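2-hydroxychromene-2-carboxylate isomerase (Pseudomonas putida, PDB 2IMF) catalyses the reversible, glutathione-dependent isomerisation of 2-hydroxychromene-2-carboxylate to trans-o-hydroxybenzylidenepyruvate in naphthalene breakdown. Local coordinates at residues G50-N53 with R54-K57; V58-D61 with Y62-D66; N85-R88 with M89-F93; A103-V106 with N107-N111. One frame throughout, in Å; residues are numbered along the deposited sequence.

Interaction 1: G50-N53 with R54-K57. With TOM (4-(2-methoxyphenyl)-2-oxobut-3-enoic acid), chain F.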
loop_
_atom_site.group_PDB
_atom_site.type_symbol
_atom_site.label_atom_id
_atom_site.label_comp_id
_atom_site.label_asym_id
_atom_site.label_seq_id
_atom_site.Cartn_x
_atom_site.Cartn_y
_atom_site.Cartn_z
ATOM N N GLY A 50 14.555 -5.997 7.754
ATOM C CA GLY A 50 14.010 -7.371 7.603
ATOM C C GLY A 50 14.010 -7.847 6.156
ATOM O O GLY A 50 14.396 -7.085 5.258
ATOM N N PRO A 51 13.576 -9.116 5.903
ATOM C CA PRO A 51 13.476 -9.550 4.516
ATOM C C PRO A 51 12.548 -8.589 3.775
ATOM O O PRO A 51 11.564 -8.117 4.388
ATOM C CB PRO A 51 12.859 -10.960 4.590
ATOM C CG PRO A 51 12.294 -11.061 5.939
ATOM C CD PRO A 51 13.148 -10.170 6.837
ATOM N N SER A 52 12.967 -8.247 2.558
ATOM C CA SER A 52 12.257 -7.384 1.608
ATOM C C SER A 52 11.090 -8.174 1.058
ATOM O O SER A 52 11.142 -9.413 0.967
ATOM C CB SER A 52 13.164 -7.088 0.405
ATOM O OG SER A 52 14.287 -6.279 0.801
ATOM N N ASN A 53 10.075 -7.463 0.598
ATOM C CA ASN A 53 8.992 -8.145 -0.071
ATOM C C ASN A 53 9.442 -8.928 -1.289
ATOM O O ASN A 53 8.781 -9.932 -1.665
ATOM C CB ASN A 53 7.889 -7.174 -0.441
ATOM C CG ASN A 53 7.216 -6.560 0.790
ATOM O OD1 ASN A 53 7.298 -7.067 1.936
ATOM N ND2 ASN A 53 6.553 -5.443 0.560
ATOM N N ARG A 54 10.541 -8.513 -1.929
ATOM C CA ARG A 54 11.178 -9.307 -3.014
ATOM C C ARG A 54 11.512 -10.726 -2.594
ATOM O O ARG A 54 11.526 -11.630 -3.420
ATOM C CB ARG A 54 12.489 -8.699 -3.513
ATOM C CG ARG A 54 12.636 -7.242 -3.394
ATOM C CD ARG A 54 13.996 -6.918 -3.931
ATOM N NE ARG A 54 14.424 -5.659 -3.378
ATOM C CZ ARG A 54 15.560 -5.055 -3.673
ATOM N NH1 ARG A 54 16.401 -5.594 -4.542
ATOM N NH2 ARG A 54 15.841 -3.901 -3.098
ATOM N N ASP A 55 11.795 -10.905 -1.328
ATOM C CA ASP A 55 12.306 -12.204 -0.860
ATOM C C ASP A 55 11.252 -13.032 -0.124
ATOM O O ASP A 55 11.572 -14.071 0.444
ATOM C CB ASP A 55 13.570 -11.933 -0.045
ATOM C CG ASP A 55 14.687 -11.339 -0.924
ATOM O OD1 ASP A 55 14.947 -11.871 -2.040
ATOM O OD2 ASP A 55 15.263 -10.310 -0.556
ATOM N N LEU A 56 9.978 -12.603 -0.179
ATOM C CA LEU A 56 8.872 -13.323 0.485
ATOM C C LEU A 56 7.917 -13.829 -0.577
ATOM O O LEU A 56 7.079 -13.078 -1.039
ATOM C CB LEU A 56 8.116 -12.392 1.442
ATOM C CG LEU A 56 8.978 -11.766 2.554
ATOM C CD1 LEU A 56 8.198 -10.723 3.360
ATOM C CD2 LEU A 56 9.400 -12.898 3.432
ATOM N N LYS A 57 8.062 -15.085 -0.997
ATOM C CA LYS A 57 7.446 -15.551 -2.213
ATOM C C LYS A 57 5.948 -15.371 -2.213
ATOM O O LYS A 57 5.377 -14.938 -3.202
ATOM C CB LYS A 57 7.760 -17.052 -2.395
ATOM C CG LYS A 57 7.546 -17.427 -3.846
ATOM C CD LYS A 57 7.130 -18.867 -4.053
ATOM C CE LYS A 57 6.457 -18.993 -5.422
ATOM N NZ LYS A 57 5.248 -19.866 -5.339
HETATM O O8 TOM F . 10.709 -5.273 -2.225
HETATM C C9 TOM F . 11.303 -4.213 -2.387
HETATM C C10 TOM F . 12.509 -3.841 -1.694
HETATM O O11 TOM F . 12.352 -3.495 -0.498
HETATM O O10 TOM F . 13.591 -3.794 -2.314
HETATM C C8 TOM F . 10.793 -3.117 -3.271
HETATM C C7 TOM F . 9.678 -3.144 -3.964
HETATM C C1 TOM F . 9.297 -4.241 -4.938
HETATM C C6 TOM F . 7.977 -4.639 -4.877
HETATM C C5 TOM F . 7.531 -5.659 -5.712
HETATM C C4 TOM F . 8.426 -6.206 -6.647
HETATM C C3 TOM F . 9.743 -5.806 -6.728
HETATM C C2 TOM F . 10.166 -4.791 -5.849
HETATM O O2 TOM F . 11.427 -4.302 -5.859
HETATM C C11 TOM F . 12.170 -4.712 -7.009
#
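Leu56 turns its side chain back over Pro51, Ser52 and Asn53, across a short 3-10 turn that leads into helix 57-74. Leu56 is the N-cap residue of that helix. Its CG is anti to its own carbonyl carbon (chi1 -59°), and this swings the isobutyl group over the preceding residues. The branch CD2 meets CB of Pro51 at 4.1 Å. The Leu56 and Asn53 side chains cross obliquely, with Leu56 CD1 4.0 Å from Asn53 OD1. Between the branches, Leu56 CG sits 3.6 Å from Ser52 O. Gly47 of the second subunit packs on both Pro51 and Leu56.

Two backbone bonds hold the turn. Asp55 N donates to Ser52 O at 2.8 Å, and Leu56 N donates to Asn53 O at 3.3 Å.

Asn53 and Arg54 also line the substrate pocket. The polar end of Asn53 is engaged elsewhere: OD1 accepts a hydrogen bond from Lys59. Arg54 runs extended from CG to NE beside the bound 4-(2-methoxyphenyl)-2-oxobut-3-enoic acid. Arg54 has two conformers. In the one given, NE and NH2 both point at the ligand carboxylate oxygen O10, but at distances too short to be trusted. With that doubt, the guanidinium meets the carboxylate edge-on, with C10 in its plane, and the methoxy carbon C11 lies over one face. Lys43 also bonds the ligand. Arg54 N donates to the keto oxygen O8 as well, a long and bent bond at 3.3 Å, with an N-H...O angle of 138°.

Interaction 2: V58-D61 with Y62-D66. With GSH (glutathione), chain E.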
loop_
_atom_site.group_PDB
_atom_site.type_symbol
_atom_site.label_atom_id
_atom_site.label_comp_id
_atom_site.label_asym_id
_atom_site.label_seq_id
_atom_site.Cartn_x
_atom_site.Cartn_y
_atom_site.Cartn_z
ATOM N N VAL A 58 5.276 -15.758 -1.122
ATOM C CA VAL A 58 3.827 -15.638 -1.116
ATOM C C VAL A 58 3.369 -14.189 -1.291
ATOM O O VAL A 58 2.431 -13.923 -2.043
ATOM C CB VAL A 58 3.211 -16.200 0.143
ATOM C CG1 VAL A 58 1.717 -15.850 0.320
ATOM C CG2 VAL A 58 3.324 -17.704 0.091
ATOM N N LYS A 59 4.020 -13.243 -0.645
ATOM C CA LYS A 59 3.649 -11.799 -0.846
ATOM C C LYS A 59 4.047 -11.290 -2.248
ATOM O O LYS A 59 3.282 -10.555 -2.896
ATOM C CB LYS A 59 4.358 -10.982 0.268
ATOM C CG LYS A 59 3.855 -9.526 0.300
ATOM C CD LYS A 59 4.227 -8.813 1.569
ATOM C CE LYS A 59 3.847 -7.333 1.421
ATOM N NZ LYS A 59 4.441 -6.598 2.650
ATOM N N LEU A 60 5.258 -11.668 -2.698
ATOM C CA LEU A 60 5.660 -11.286 -4.052
ATOM C C LEU A 60 4.723 -11.803 -5.123
ATOM O O LEU A 60 4.343 -11.100 -6.109
ATOM C CB LEU A 60 7.069 -11.732 -4.364
ATOM C CG LEU A 60 7.637 -11.331 -5.721
ATOM C CD1 LEU A 60 7.664 -9.778 -5.853
ATOM C CD2 LEU A 60 9.085 -11.877 -5.833
ATOM N N ASP A 61 4.238 -13.030 -4.929
ATOM C CA ASP A 61 3.272 -13.561 -5.873
ATOM C C ASP A 61 2.037 -12.671 -5.988
ATOM O O ASP A 61 1.510 -12.351 -7.080
ATOM C CB ASP A 61 2.821 -14.969 -5.487
ATOM C CG ASP A 61 3.848 -16.045 -5.829
ATOM O OD1 ASP A 61 4.818 -15.805 -6.523
ATOM O OD2 ASP A 61 3.679 -17.136 -5.218
ATOM N N TYR A 62 1.530 -12.204 -4.842
ATOM C CA TYR A 62 0.406 -11.251 -4.878
ATOM C C TYR A 62 0.832 -9.876 -5.462
ATOM O O TYR A 62 0.045 -9.285 -6.226
ATOM C CB TYR A 62 -0.100 -11.028 -3.422
ATOM C CG TYR A 62 -1.012 -9.818 -3.335
ATOM C CD1 TYR A 62 -2.340 -9.859 -3.789
ATOM C CD2 TYR A 62 -0.502 -8.556 -2.941
ATOM C CE1 TYR A 62 -3.154 -8.741 -3.720
ATOM C CE2 TYR A 62 -1.321 -7.451 -2.942
ATOM C CZ TYR A 62 -2.617 -7.569 -3.280
ATOM O OH TYR A 62 -3.409 -6.460 -3.315
ATOM N N LEU A 63 1.999 -9.382 -5.061
ATOM C CA LEU A 63 2.396 -8.064 -5.579
ATOM C C LEU A 63 2.505 -8.076 -7.070
ATOM O O LEU A 63 2.210 -7.107 -7.742
ATOM C CB LEU A 63 3.694 -7.585 -4.930
ATOM C CG LEU A 63 3.605 -7.367 -3.427
ATOM C CD1 LEU A 63 4.990 -7.077 -2.837
ATOM C CD2 LEU A 63 2.650 -6.194 -3.168
ATOM N N LYS A 64 2.950 -9.206 -7.643
ATOM C CA LYS A 64 3.009 -9.339 -9.096
ATOM C C LYS A 64 1.615 -9.205 -9.725
ATOM O O LYS A 64 1.424 -8.570 -10.789
ATOM C CB LYS A 64 3.647 -10.659 -9.493
ATOM C CG LYS A 64 5.125 -10.608 -9.371
ATOM C CD LYS A 64 5.752 -11.994 -9.604
ATOM C CE LYS A 64 7.227 -11.837 -9.597
ATOM N NZ LYS A 64 7.848 -13.211 -9.537
ATOM N N VAL A 65 0.592 -9.752 -9.053
ATOM C CA VAL A 65 -0.762 -9.628 -9.498
ATOM C C VAL A 65 -1.230 -8.166 -9.412
ATOM O O VAL A 65 -1.850 -7.559 -10.307
ATOM C CB VAL A 65 -1.696 -10.602 -8.740
ATOM C CG1 VAL A 65 -3.118 -10.365 -9.112
ATOM C CG2 VAL A 65 -1.264 -12.050 -9.029
ATOM N N ASP A 66 -0.974 -7.506 -8.274
ATOM C CA ASP A 66 -1.316 -6.096 -8.076
ATOM C C ASP A 66 -0.683 -5.265 -9.172
ATOM O O ASP A 66 -1.325 -4.381 -9.780
ATOM C CB ASP A 66 -0.776 -5.674 -6.693
ATOM C CG ASP A 66 -1.307 -4.325 -6.267
ATOM O OD1 ASP A 66 -2.457 -3.926 -6.569
ATOM O OD2 ASP A 66 -0.496 -3.530 -5.731
HETATM N N1 GSH E . -1.650 -0.057 1.791
HETATM C CA1 GSH E . -2.434 -0.724 2.781
HETATM C C1 GSH E . -3.831 -0.245 2.949
HETATM O O11 GSH E . -4.643 -0.933 3.573
HETATM O O12 GSH E . -3.915 0.949 2.585
HETATM C CB1 GSH E . -1.609 -1.321 3.915
HETATM C CG1 GSH E . -2.209 -2.496 4.685
HETATM C CD1 GSH E . -1.268 -2.953 5.764
HETATM O OE1 GSH E . -0.099 -2.338 5.912
HETATM N N2 GSH E . -1.614 -3.930 6.569
HETATM C CA2 GSH E . -0.712 -4.558 7.526
HETATM C C2 GSH E . -0.177 -5.849 7.080
HETATM O O2 GSH E . -1.030 -6.739 6.528
HETATM C CB2 GSH E . -1.504 -4.772 8.856
HETATM S SG2 GSH E . -1.859 -3.196 9.724
HETATM N N3 GSH E . 1.092 -6.117 7.177
HETATM C CA3 GSH E . 1.621 -7.314 6.523
HETATM C C3 GSH E . 2.620 -6.885 5.473
HETATM O O31 GSH E . 3.151 -7.777 4.787
HETATM O O32 GSH E . 2.935 -5.654 5.355
HETATM O O HOH W 1 7.071 -14.483 -7.032
#
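Lys59 NZ, at the end of a chain that runs out past Leu63, donates to the glycyl carboxylate of glutathione, 2.8 Å from its O31. It also donates to Asn53 OD1. The lysine reaches this far because every torsion is near 180°, starting with CG anti to the backbone N (chi1 -170°). Its CG touches Leu63 CD1 at 4.1 Å. Leu63 CG in turn leans on Lys59 O, which also accepts from Leu63 N at 2.8 Å. With an alanine in place of Lys59, the glycyl carboxylate would probably lose one positive partner and Asn53 OD1 its lysine donor.

One residue further on, Lys64 lies extended across Leu60, with CE 3.9 Å from Leu60 CG. Lys64 NZ and Asp61 OD1 are 5.0 Å apart, and a water joins them. It donates to Asp61 OD1 at 2.7 Å and accepts from Lys64 NZ at 2.9 Å. Lys64 also makes a cation-pi contact with Phe80, and Asp61 OD2 forms a salt bridge with Lys57.

The second subunit lies beside this helix, where Tyr62 OH is hydrogen-bonded to Trp179 N of that subunit. Asn181 and Asp182 of the same subunit also bind this glutathione. The helix therefore forms part of a glutathione site shared across the dimer interface.

Interaction 3: N85-R88 with M89-F93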
loop_
_atom_site.group_PDB
_atom_site.type_symbol
_atom_site.label_atom_id
_atom_site.label_comp_id
_atom_site.label_asym_id
_atom_site.label_seq_id
_atom_site.Cartn_x
_atom_site.Cartn_y
_atom_site.Cartn_z
ATOM N N ASN A 85 19.433 -4.578 -10.140
ATOM C CA ASN A 85 20.681 -3.842 -9.968
ATOM C C ASN A 85 20.640 -2.480 -10.684
ATOM O O ASN A 85 21.272 -2.254 -11.713
ATOM C CB ASN A 85 21.870 -4.660 -10.489
ATOM C CG ASN A 85 21.983 -5.996 -9.759
ATOM O OD1 ASN A 85 21.604 -6.100 -8.596
ATOM N ND2 ASN A 85 22.432 -7.035 -10.464
ATOM N N SER A 86 19.940 -1.558 -10.034
ATOM C CA SER A 86 19.594 -0.265 -10.598
ATOM C C SER A 86 20.618 0.818 -10.321
ATOM O O SER A 86 20.410 1.936 -10.766
ATOM C CB SER A 86 18.267 0.166 -9.963
ATOM O OG SER A 86 18.430 0.120 -8.540
ATOM N N ARG A 87 21.749 0.519 -9.677
ATOM C CA ARG A 87 22.642 1.610 -9.278
ATOM C C ARG A 87 23.162 2.414 -10.445
ATOM O O ARG A 87 23.134 3.656 -10.404
ATOM C CB ARG A 87 23.845 1.006 -8.561
ATOM C CG ARG A 87 24.910 2.067 -8.157
ATOM C CD ARG A 87 26.148 1.497 -7.382
ATOM N NE ARG A 87 25.888 0.357 -6.508
ATOM C CZ ARG A 87 25.287 0.390 -5.314
ATOM N NH1 ARG A 87 24.825 1.531 -4.807
ATOM N NH2 ARG A 87 25.132 -0.746 -4.628
ATOM N N ARG A 88 23.631 1.769 -11.511
ATOM C CA ARG A 88 24.218 2.504 -12.626
ATOM C C ARG A 88 23.222 3.449 -13.277
ATOM O O ARG A 88 23.524 4.611 -13.557
ATOM C CB ARG A 88 24.816 1.504 -13.643
ATOM C CG ARG A 88 25.074 2.052 -15.058
ATOM C CD ARG A 88 26.171 1.282 -15.858
ATOM N NE ARG A 88 25.793 -0.080 -16.259
ATOM C CZ ARG A 88 26.627 -1.111 -16.369
ATOM N NH1 ARG A 88 27.929 -0.984 -16.116
ATOM N NH2 ARG A 88 26.153 -2.293 -16.729
ATOM N N MET A 89 21.996 2.934 -13.552
ATOM C CA MET A 89 21.025 3.784 -14.188
ATOM C C MET A 89 20.510 4.882 -13.263
ATOM O O MET A 89 20.135 5.962 -13.758
ATOM C CB MET A 89 19.902 3.044 -14.934
ATOM C CG MET A 89 20.398 2.000 -15.957
ATOM S SD MET A 89 21.551 2.579 -17.201
ATOM C CE MET A 89 20.505 3.589 -18.230
ATOM N N ASN A 90 20.414 4.591 -11.976
ATOM C CA ASN A 90 20.039 5.675 -11.032
ATOM C C ASN A 90 21.077 6.829 -11.091
ATOM O O ASN A 90 20.716 8.008 -11.122
ATOM C CB ASN A 90 19.998 5.104 -9.593
ATOM C CG ASN A 90 18.778 4.256 -9.268
ATOM O OD1 ASN A 90 17.816 4.195 -10.022
ATOM N ND2 ASN A 90 18.859 3.602 -8.106
ATOM N N ILE A 91 22.369 6.421 -11.017
ATOM C CA ILE A 91 23.435 7.421 -11.119
ATOM C C ILE A 91 23.346 8.199 -12.449
ATOM O O ILE A 91 23.503 9.443 -12.523
ATOM C CB ILE A 91 24.749 6.748 -11.030
ATOM C CG1 ILE A 91 25.023 6.262 -9.611
ATOM C CG2 ILE A 91 25.818 7.748 -11.523
ATOM C CD1 ILE A 91 26.265 5.295 -9.410
ATOM N N GLY A 92 23.025 7.476 -13.525
ATOM C CA GLY A 92 22.985 8.091 -14.818
ATOM C C GLY A 92 21.936 9.182 -14.947
ATOM O O GLY A 92 22.047 10.075 -15.824
ATOM N N PHE A 93 20.901 9.156 -14.093
ATOM C CA PHE A 93 19.937 10.240 -14.095
ATOM C C PHE A 93 20.638 11.598 -13.925
ATOM O O PHE A 93 20.154 12.574 -14.450
ATOM C CB PHE A 93 18.883 10.037 -12.964
ATOM C CG PHE A 93 18.062 11.269 -12.711
ATOM C CD1 PHE A 93 17.048 11.565 -13.555
ATOM C CD2 PHE A 93 18.342 12.144 -11.647
ATOM C CE1 PHE A 93 16.329 12.733 -13.434
ATOM C CE2 PHE A 93 17.633 13.312 -11.489
ATOM C CZ PHE A 93 16.627 13.582 -12.379
HETATM O O HOH W 2 21.524 0.069 -13.310
#
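Ser86 and Asn90 face each other across the first turn of the short helix 87-92, within the DsbA-like fold.

The backbone bonds follow the i to i+4 pattern. Asn90 N donates to Ser86 O and Ile91 N to Arg87 O, both nearly straight at 2.9 Å. Gly92 N donates to Arg88 O at a more bent angle of 146°.

Polar side chains form a second group. Asn90 CG is anti to its carbonyl carbon (chi1 -76°), which folds the amide back over the Ser86 carbonyl, with CG 3.2 Å from Ser86 O. Ser86 OG and Asn90 ND2 lie 3.5 Å apart and are not bonded to each other. Instead both are hydrogen-bonded to Asp8 OD1, while Asn90 ND2 also bonds Tyr153 OH and Asn90 OD1 accepts from Phe9 N. The buried amide is thus fixed in rotation, held by partners beyond its own helix. Arg88 forms a salt bridge with Glu123.

The apolar contact pairs Arg87 with Ile91. Their side chains run side by side and point the same way, with Arg87 CG 3.7 Å from Ile91 CD1. Ile91 packs on helix 147-162, and Met89 on helices 99-115 and 125-133.

One water bridges the start of the helix. It donates to Asn85 O at 2.8 Å and accepts from Met89 N at 2.9 Å.

Interaction 4: A103-V106 with N107-N111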
loop_
_atom_site.group_PDB
_atom_site.type_symbol
_atom_site.label_atom_id
_atom_site.label_comp_id
_atom_site.label_asym_id
_atom_site.label_seq_id
_atom_site.Cartn_x
_atom_site.Cartn_y
_atom_site.Cartn_z
ATOM N N ALA A 103 13.054 14.223 -17.687
ATOM C CA ALA A 103 11.910 13.395 -17.844
ATOM C C ALA A 103 12.108 12.376 -18.918
ATOM O O ALA A 103 11.643 11.232 -18.825
ATOM C CB ALA A 103 10.692 14.273 -18.199
ATOM N N ALA A 104 12.768 12.764 -20.021
ATOM C CA ALA A 104 12.976 11.828 -21.106
ATOM C C ALA A 104 13.861 10.655 -20.647
ATOM O O ALA A 104 13.554 9.517 -20.963
ATOM C CB ALA A 104 13.600 12.507 -22.315
ATOM N N TYR A 105 14.924 10.979 -19.924
ATOM C CA TYR A 105 15.799 9.899 -19.377
ATOM C C TYR A 105 14.970 8.973 -18.480
ATOM O O TYR A 105 14.977 7.752 -18.646
ATOM C CB TYR A 105 16.955 10.447 -18.606
ATOM C CG TYR A 105 17.899 9.417 -18.015
ATOM C CD1 TYR A 105 18.867 8.822 -18.790
ATOM C CD2 TYR A 105 17.684 8.986 -16.745
ATOM C CE1 TYR A 105 19.738 7.895 -18.223
ATOM C CE2 TYR A 105 18.506 8.078 -16.157
ATOM C CZ TYR A 105 19.547 7.501 -16.931
ATOM O OH TYR A 105 20.411 6.606 -16.373
ATOM N N VAL A 106 14.236 9.529 -17.531
ATOM C CA VAL A 106 13.495 8.701 -16.590
ATOM C C VAL A 106 12.498 7.859 -17.379
ATOM O O VAL A 106 12.340 6.651 -17.083
ATOM C CB VAL A 106 12.862 9.602 -15.530
ATOM C CG1 VAL A 106 11.908 8.782 -14.673
ATOM C CG2 VAL A 106 13.956 10.239 -14.688
ATOM N N ASN A 107 11.774 8.432 -18.365
ATOM C CA ASN A 107 10.841 7.660 -19.127
ATOM C C ASN A 107 11.480 6.539 -19.932
ATOM O O ASN A 107 11.000 5.418 -19.944
ATOM C CB ASN A 107 10.044 8.622 -20.074
ATOM C CG ASN A 107 9.083 9.555 -19.333
ATOM O OD1 ASN A 107 8.700 9.310 -18.186
ATOM N ND2 ASN A 107 8.717 10.662 -19.989
ATOM N N VAL A 108 12.561 6.856 -20.614
ATOM C CA VAL A 108 13.171 5.832 -21.457
ATOM C C VAL A 108 13.730 4.684 -20.596
ATOM O O VAL A 108 13.544 3.506 -20.937
ATOM C CB VAL A 108 14.348 6.495 -22.250
ATOM C CG1 VAL A 108 15.296 5.469 -22.822
ATOM C CG2 VAL A 108 13.783 7.442 -23.371
ATOM N N VAL A 109 14.348 5.004 -19.454
ATOM C CA VAL A 109 14.945 3.954 -18.630
ATOM C C VAL A 109 13.828 3.121 -17.989
ATOM O O VAL A 109 13.875 1.881 -17.974
ATOM C CB VAL A 109 15.900 4.497 -17.578
ATOM C CG1 VAL A 109 16.409 3.411 -16.632
ATOM C CG2 VAL A 109 17.087 5.179 -18.245
ATOM N N PHE A 110 12.773 3.780 -17.457
ATOM C CA PHE A 110 11.714 2.984 -16.853
ATOM C C PHE A 110 11.063 2.130 -17.887
ATOM O O PHE A 110 10.692 0.978 -17.602
ATOM C CB PHE A 110 10.698 3.910 -16.127
ATOM C CG PHE A 110 10.932 4.007 -14.647
ATOM C CD1 PHE A 110 10.945 2.869 -13.912
ATOM C CD2 PHE A 110 11.009 5.199 -13.992
ATOM C CE1 PHE A 110 11.066 2.913 -12.530
ATOM C CE2 PHE A 110 11.166 5.272 -12.630
ATOM C CZ PHE A 110 11.255 4.125 -11.903
ATOM N N ASN A 111 10.853 2.657 -19.106
ATOM C CA ASN A 111 10.165 1.848 -20.123
ATOM C C ASN A 111 11.035 0.649 -20.515
ATOM O O ASN A 111 10.508 -0.441 -20.753
ATOM C CB ASN A 111 9.837 2.702 -21.382
ATOM C CG ASN A 111 8.662 3.652 -21.186
ATOM O OD1 ASN A 111 7.758 3.408 -20.375
ATOM N ND2 ASN A 111 8.691 4.771 -21.910
#
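Tyr105 has CG trans to its backbone N (chi1 -180°), and Val109 has CG2 trans to its carbonyl carbon; together these settings bring the methyl over the ring. This is an i to i+4 CH-pi contact on helix 99-115. Val109 CG2 stands 3.7 Å from the centroid of the Tyr105 ring, 15° off the normal. It is offset toward the rim, and the nearest ring atom is Tyr105 CZ at 3.6 Å. The Tyr105 ring also meets that of Trp135, the planes about 15° apart, and packs on helix 125-133; its OH bonds Met89 O. With a leucine in its place, Met89 O would probably lose its hydroxyl partner and Val109 CG2 the aromatic face beneath it.

The backbone bonds are regular. Val109 N donates to Tyr105 O, and Phe110 N to Val106 O.

Asn107 folds its amide over the Ala103 carbonyl, with CG 3.1 Å from Ala103 O. The angle at ND2 is too poor for a bond there; OD1 accepts from Asn18 ND2 of helix 12-28.

Phe110 also faces helix 12-28, and its ring meets Phe9 edge-to-face. Val106 lies alongside Phe110, pointing the same way, and its CG1 touches Phe110 CD2 at 3.8 Å.

All four contacts are local, each spanning adjoining residues, so none closes a long loop and none nest or cross. Along the chain, interaction 1 forms the turn before helix 57-74, and interaction 2 lies in the first half of that helix. The two touch where Leu60 and Leu63 pack on the 53-54 turn, and both touch the second subunit. Interaction 3, in helix 87-92, and interaction 4, in helix 99-115, come next. They touch in the chain's interior, with Phe93 packed on Tyr105 and Val106. The first pair belongs to the ligand sites and dimer interface. The second joins the helices to strand 31-36 and the loop after strand 2-7.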